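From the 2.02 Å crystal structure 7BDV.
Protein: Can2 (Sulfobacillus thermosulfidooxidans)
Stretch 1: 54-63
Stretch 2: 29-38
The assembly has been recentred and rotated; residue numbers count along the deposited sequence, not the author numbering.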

ATOM      1  N   GLN A  54      10.582   0.791  21.969  1.00 38.35           N
ATOM      2  CA  GLN A  54       9.176   1.114  22.312  1.00 37.55           C
ATOM      3  C   GLN A  54       8.318  -0.151  22.235  1.00 37.28           C
ATOM      4  O   GLN A  54       7.481  -0.362  23.151  1.00 33.53           O
ATOM      5  CB  GLN A  54       8.652   2.208  21.372  1.00 44.20           C
ATOM      6  CG  GLN A  54       7.321   2.812  21.774  1.00 47.97           C
ATOM      7  CD  GLN A  54       7.322   3.254  23.220  1.00 53.08           C
ATOM      8  OE1 GLN A  54       8.317   3.738  23.747  1.00 58.32           O
ATOM      9  NE2 GLN A  54       6.199   3.053  23.886  1.00 49.32           N
ATOM     10  N   ALA A  55       8.510  -0.981  21.205  1.00 33.66           N
ATOM     11  CA  ALA A  55       7.738  -2.228  21.020  1.00 28.46           C
ATOM     12  C   ALA A  55       8.073  -3.218  22.145  1.00 30.73           C
ATOM     13  O   ALA A  55       7.174  -3.973  22.539  1.00 29.20           O
ATOM     14  CB  ALA A  55       8.021  -2.833  19.672  1.00 31.06           C
ATOM     15  N   THR A  56       9.319  -3.235  22.628  1.00 32.27           N
ATOM     16  CA  THR A  56       9.779  -4.224  23.630  1.00 38.02           C
ATOM     17  C   THR A  56       9.891  -3.576  25.022  1.00 39.55           C
ATOM     18  O   THR A  56      10.524  -4.212  25.861  1.00 43.03           O
ATOM     19  CB  THR A  56      11.107  -4.881  23.217  1.00 36.76           C
ATOM     20  OG1 THR A  56      12.114  -3.872  23.143  1.00 36.40           O
ATOM     21  CG2 THR A  56      11.027  -5.618  21.897  1.00 41.03           C
ATOM     22  N   GLU A  57       9.275  -2.413  25.265  1.00 40.95           N
ATOM     23  CA  GLU A  57       9.392  -1.671  26.558  1.00 42.73           C
ATOM     24  C   GLU A  57       8.960  -2.566  27.735  1.00 46.32           C
ATOM     25  O   GLU A  57       9.582  -2.444  28.810  1.00 45.62           O
ATOM     26  CB  GLU A  57       8.572  -0.376  26.549  1.00 37.22           C
ATOM     27  N   SER A  58       7.947  -3.425  27.541  1.00 46.71           N
ATOM     28  CA  SER A  58       7.374  -4.347  28.568  1.00 50.81           C
ATOM     29  C   SER A  58       8.395  -5.424  28.978  1.00 49.77           C
ATOM     30  O   SER A  58       8.203  -6.055  30.003  1.00 53.54           O
ATOM     31  CB  SER A  58       6.120  -5.016  28.066  1.00 56.09           C
ATOM     32  OG  SER A  58       5.137  -4.072  27.674  1.00 68.44           O
ATOM     33  N   VAL A  59       9.451  -5.612  28.178  1.00 45.99           N
ATOM     34  CA  VAL A  59      10.454  -6.696  28.316  1.00 46.68           C
ATOM     35  C   VAL A  59      11.828  -6.048  28.268  1.00 43.26           C
ATOM     36  O   VAL A  59      12.582  -6.262  27.317  1.00 46.23           O
ATOM     37  CB  VAL A  59      10.272  -7.712  27.171  1.00 56.39           C
ATOM     38  CG1 VAL A  59      11.469  -8.637  27.025  1.00 58.56           C
ATOM     39  CG2 VAL A  59       8.988  -8.512  27.324  1.00 52.27           C
ATOM     40  N   PRO A  60      12.224  -5.220  29.258  1.00 43.24           N
ATOM     41  CA  PRO A  60      13.553  -4.604  29.230  1.00 45.86           C
ATOM     42  C   PRO A  60      14.642  -5.687  29.223  1.00 43.33           C
ATOM     43  O   PRO A  60      14.663  -6.502  30.106  1.00 50.38           O
ATOM     44  CB  PRO A  60      13.614  -3.740  30.504  1.00 51.55           C
ATOM     45  CG  PRO A  60      12.531  -4.324  31.413  1.00 47.05           C
ATOM     46  CD  PRO A  60      11.463  -4.861  30.468  1.00 48.41           C
ATOM     47  N   THR A  61      15.500  -5.679  28.208  1.00 49.69           N
ATOM     48  CA  THR A  61      16.796  -6.419  28.163  1.00 55.40           C
ATOM     49  C   THR A  61      17.959  -5.442  27.989  1.00 49.06           C
ATOM     50  O   THR A  61      17.690  -4.259  27.920  1.00 53.60           O
ATOM     51  CB  THR A  61      16.857  -7.390  26.980  1.00 61.55           C
ATOM     52  N   GLU A  62      19.185  -5.946  27.868  1.00 45.49           N
ATOM     53  CA  GLU A  62      20.370  -5.169  27.430  1.00 47.25           C
ATOM     54  C   GLU A  62      20.307  -5.038  25.900  1.00 43.46           C
ATOM     55  O   GLU A  62      20.280  -6.096  25.247  1.00 35.96           O
ATOM     56  CB  GLU A  62      21.667  -5.847  27.882  1.00 45.91           C
ATOM     57  CG  GLU A  62      22.926  -5.156  27.396  1.00 50.28           C
ATOM     58  CD  GLU A  62      24.238  -5.828  27.760  1.00 59.41           C
ATOM     59  OE1 GLU A  62      24.196  -6.922  28.378  1.00 59.22           O
ATOM     60  OE2 GLU A  62      25.306  -5.259  27.405  1.00 64.53           O
ATOM     61  N   ILE A  63      20.315  -3.813  25.364  1.00 46.40           N
ATOM     62  CA  ILE A  63      20.286  -3.535  23.896  1.00 46.12           C
ATOM     63  C   ILE A  63      21.608  -2.884  23.486  1.00 46.33           C
ATOM     64  O   ILE A  63      21.915  -1.804  24.004  1.00 43.66           O
ATOM     65  CB  ILE A  63      19.064  -2.685  23.493  1.00 43.60           C
ATOM     66  CG1 ILE A  63      17.752  -3.428  23.762  1.00 43.41           C
ATOM     67  CG2 ILE A  63      19.181  -2.239  22.036  1.00 43.41           C
ATOM     68  CD1 ILE A  63      16.512  -2.549  23.767  1.00 44.68           C
TER
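Stretch 2 (29-38) VIQAPPQRVI

Stretch 2 follows the same course as stretch 1, each leaving the end of a helix, passing through a loop and entering a strand, and the two run side by side in the same direction. Residues 29-31 are helical, A32 is the first to leave helical phi/psi, P33 and P34 carry the chain onward in extended conformation, and 36-38 form a strand. In stretch 1 the helix gives way at T56, and a type I turn from T56 to V59, closed by V59 N to T56 O at 2.9 Å, precedes the strand at 62-63. Together the two segments bury 555 Å².

The strands pair in parallel register, E62 with R36 (CA-CA 4.7 Å) and I63 with V37 (CA-CA 4.9 Å). V37 N donates to E62 O at 2.8 Å and 169°, a short, nearly straight bond. One step earlier, E62 N reaches Q35 O at 3.5 Å, a weak bond where the pairing begins. E62 thus uses both its amide and its carbonyl towards stretch 2, as expected of parallel strands. CA-H...O contacts complete the ladder, from R36 CA to E62 O at 3.3 Å and from I63 CA to V37 O at 3.4 Å.

E62 and R36 project from the same face of the sheet. The glutamate is extended, with chi1 and chi2 both t, and carries its carboxylate out to the guanidinium. R36 is also t at chi1 and chi2, but chi3 lies between wells at 11°, so the chain bends sharply beyond CD. In this conformation E62 OE1 lies at the edge of the guanidinium, near its plane, and R36 NH1 to E62 OE1 is a salt bridge of 3.1 Å. R36 NE and NH2 are hydrogen-bonded elsewhere in the structure. I63 (m, t) and V37 (t) occupy the other face.

Before the strands the contact is largely apolar. V59, t at chi1, points toward stretch 2 and spreads its two methyls over different neighbours: CG1 packs 3.5 Å from P33 CB and 4.3 Å from V29 CG1, while CG2 lies 4.3 Å from I30 CD1. The CA-to-CB bond of I30 points sideways, but its m, m side chain brings CD1 close to stretch 1, 3.9 Å from A55 O and 4.0 Å from T56 CG2. That same T56 methyl lies 3.8 Å from V29 CG1. T61, modelled only to CB, approaches P34 O at 3.7 Å.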

ATOM      1  N   VAL A  29      11.384 -11.893  20.883  1.00 38.28           N
ATOM      2  CA  VAL A  29      11.880 -11.170  22.104  1.00 41.57           C
ATOM      3  C   VAL A  29      10.741 -11.064  23.127  1.00 43.22           C
ATOM      4  O   VAL A  29      11.025 -11.214  24.342  1.00 46.29           O
ATOM      5  CB  VAL A  29      12.450  -9.788  21.721  1.00 42.96           C
ATOM      6  CG1 VAL A  29      12.701  -8.894  22.928  1.00 50.88           C
ATOM      7  CG2 VAL A  29      13.722  -9.945  20.894  1.00 46.26           C
ATOM      8  N   ILE A  30       9.508 -10.841  22.669  1.00 44.74           N
ATOM      9  CA  ILE A  30       8.306 -10.742  23.547  1.00 48.29           C
ATOM     10  C   ILE A  30       7.955 -12.141  24.060  1.00 51.44           C
ATOM     11  O   ILE A  30       7.602 -12.255  25.259  1.00 43.86           O
ATOM     12  CB  ILE A  30       7.111 -10.096  22.811  1.00 50.77           C
ATOM     13  CG1 ILE A  30       7.444  -8.731  22.216  1.00 53.03           C
ATOM     14  CG2 ILE A  30       5.904 -10.022  23.725  1.00 51.43           C
ATOM     15  CD1 ILE A  30       7.927  -7.710  23.204  1.00 51.94           C
ATOM     16  N   GLN A  31       8.037 -13.155  23.183  1.00 42.95           N
ATOM     17  CA  GLN A  31       7.733 -14.566  23.504  1.00 47.28           C
ATOM     18  C   GLN A  31       8.683 -15.060  24.610  1.00 46.03           C
ATOM     19  O   GLN A  31       8.173 -15.629  25.590  1.00 42.78           O
ATOM     20  CB  GLN A  31       7.833 -15.431  22.250  1.00 48.84           C
ATOM     21  CG  GLN A  31       7.374 -16.864  22.486  1.00 61.07           C
ATOM     22  CD  GLN A  31       6.972 -17.570  21.211  1.00 67.27           C
ATOM     23  OE1 GLN A  31       6.074 -17.131  20.487  1.00 76.57           O
ATOM     24  NE2 GLN A  31       7.630 -18.684  20.927  1.00 70.81           N
ATOM     25  N   ALA A  32       9.991 -14.870  24.424  1.00 45.78           N
ATOM     26  CA  ALA A  32      11.094 -15.429  25.243  1.00 52.82           C
ATOM     27  C   ALA A  32      12.204 -14.383  25.414  1.00 49.34           C
ATOM     28  O   ALA A  32      13.135 -14.303  24.616  1.00 52.04           O
ATOM     29  CB  ALA A  32      11.612 -16.692  24.584  1.00 51.72           C
ATOM     30  N   PRO A  33      12.131 -13.517  26.444  1.00 55.90           N
ATOM     31  CA  PRO A  33      13.108 -12.429  26.605  1.00 50.42           C
ATOM     32  C   PRO A  33      14.556 -12.912  26.703  1.00 44.05           C
ATOM     33  O   PRO A  33      14.870 -13.724  27.549  1.00 45.17           O
ATOM     34  CB  PRO A  33      12.681 -11.769  27.922  1.00 57.67           C
ATOM     35  CG  PRO A  33      11.204 -12.126  28.063  1.00 58.55           C
ATOM     36  CD  PRO A  33      11.086 -13.520  27.482  1.00 57.19           C
ATOM     37  N   PRO A  34      15.477 -12.497  25.804  1.00 41.95           N
ATOM     38  CA  PRO A  34      16.866 -12.931  25.864  1.00 39.18           C
ATOM     39  C   PRO A  34      17.666 -12.004  26.787  1.00 36.22           C
ATOM     40  O   PRO A  34      17.124 -11.058  27.247  1.00 35.94           O
ATOM     41  CB  PRO A  34      17.318 -12.808  24.404  1.00 41.92           C
ATOM     42  CG  PRO A  34      16.552 -11.614  23.908  1.00 43.32           C
ATOM     43  CD  PRO A  34      15.234 -11.612  24.650  1.00 43.95           C
ATOM     44  N   GLN A  35      18.925 -12.332  27.057  1.00 41.48           N
ATOM     45  CA  GLN A  35      19.751 -11.580  28.046  1.00 41.85           C
ATOM     46  C   GLN A  35      20.244 -10.291  27.398  1.00 40.75           C
ATOM     47  O   GLN A  35      20.245  -9.246  28.064  1.00 37.69           O
ATOM     48  CB  GLN A  35      20.878 -12.481  28.527  1.00 46.13           C
ATOM     49  CG  GLN A  35      20.333 -13.756  29.136  1.00 48.06           C
ATOM     50  CD  GLN A  35      21.445 -14.563  29.746  1.00 54.70           C
ATOM     51  OE1 GLN A  35      21.683 -15.704  29.351  1.00 59.52           O
ATOM     52  NE2 GLN A  35      22.153 -13.940  30.676  1.00 56.97           N
ATOM     53  N   ARG A  36      20.595 -10.380  26.112  1.00 36.38           N
ATOM     54  CA  ARG A  36      21.191  -9.297  25.306  1.00 38.42           C
ATOM     55  C   ARG A  36      20.597  -9.343  23.896  1.00 36.27           C
ATOM     56  O   ARG A  36      20.481 -10.452  23.348  1.00 34.27           O
ATOM     57  CB  ARG A  36      22.703  -9.485  25.245  1.00 38.95           C
ATOM     58  CG  ARG A  36      23.482  -8.258  24.817  1.00 45.58           C
ATOM     59  CD  ARG A  36      24.993  -8.387  24.946  1.00 51.16           C
ATOM     60  NE  ARG A  36      25.367  -9.766  25.205  1.00 59.20           N
ATOM     61  CZ  ARG A  36      25.668 -10.291  26.394  1.00 53.84           C
ATOM     62  NH1 ARG A  36      25.652  -9.555  27.485  1.00 55.39           N
ATOM     63  NH2 ARG A  36      25.941 -11.580  26.468  1.00 59.36           N
ATOM     64  N   VAL A  37      20.260  -8.194  23.338  1.00 36.32           N
ATOM     65  CA  VAL A  37      19.899  -8.037  21.900  1.00 37.59           C
ATOM     66  C   VAL A  37      20.939  -7.132  21.236  1.00 33.89           C
ATOM     67  O   VAL A  37      21.204  -6.041  21.779  1.00 34.74           O
ATOM     68  CB  VAL A  37      18.485  -7.461  21.764  1.00 37.86           C
ATOM     69  CG1 VAL A  37      18.124  -7.170  20.309  1.00 41.12           C
ATOM     70  CG2 VAL A  37      17.459  -8.345  22.433  1.00 40.29           C
ATOM     71  N   ILE A  38      21.550  -7.588  20.142  1.00 33.95           N
ATOM     72  CA  ILE A  38      22.395  -6.765  19.230  1.00 31.16           C
ATOM     73  C   ILE A  38      21.533  -6.382  18.021  1.00 32.67           C
ATOM     74  O   ILE A  38      21.142  -7.300  17.259  1.00 31.76           O
ATOM     75  CB  ILE A  38      23.695  -7.480  18.841  1.00 32.86           C
ATOM     76  CG1 ILE A  38      24.549  -7.747  20.092  1.00 35.48           C
ATOM     77  CG2 ILE A  38      24.516  -6.680  17.829  1.00 35.22           C
ATOM     78  CD1 ILE A  38      25.674  -8.674  19.858  1.00 37.13           C
TER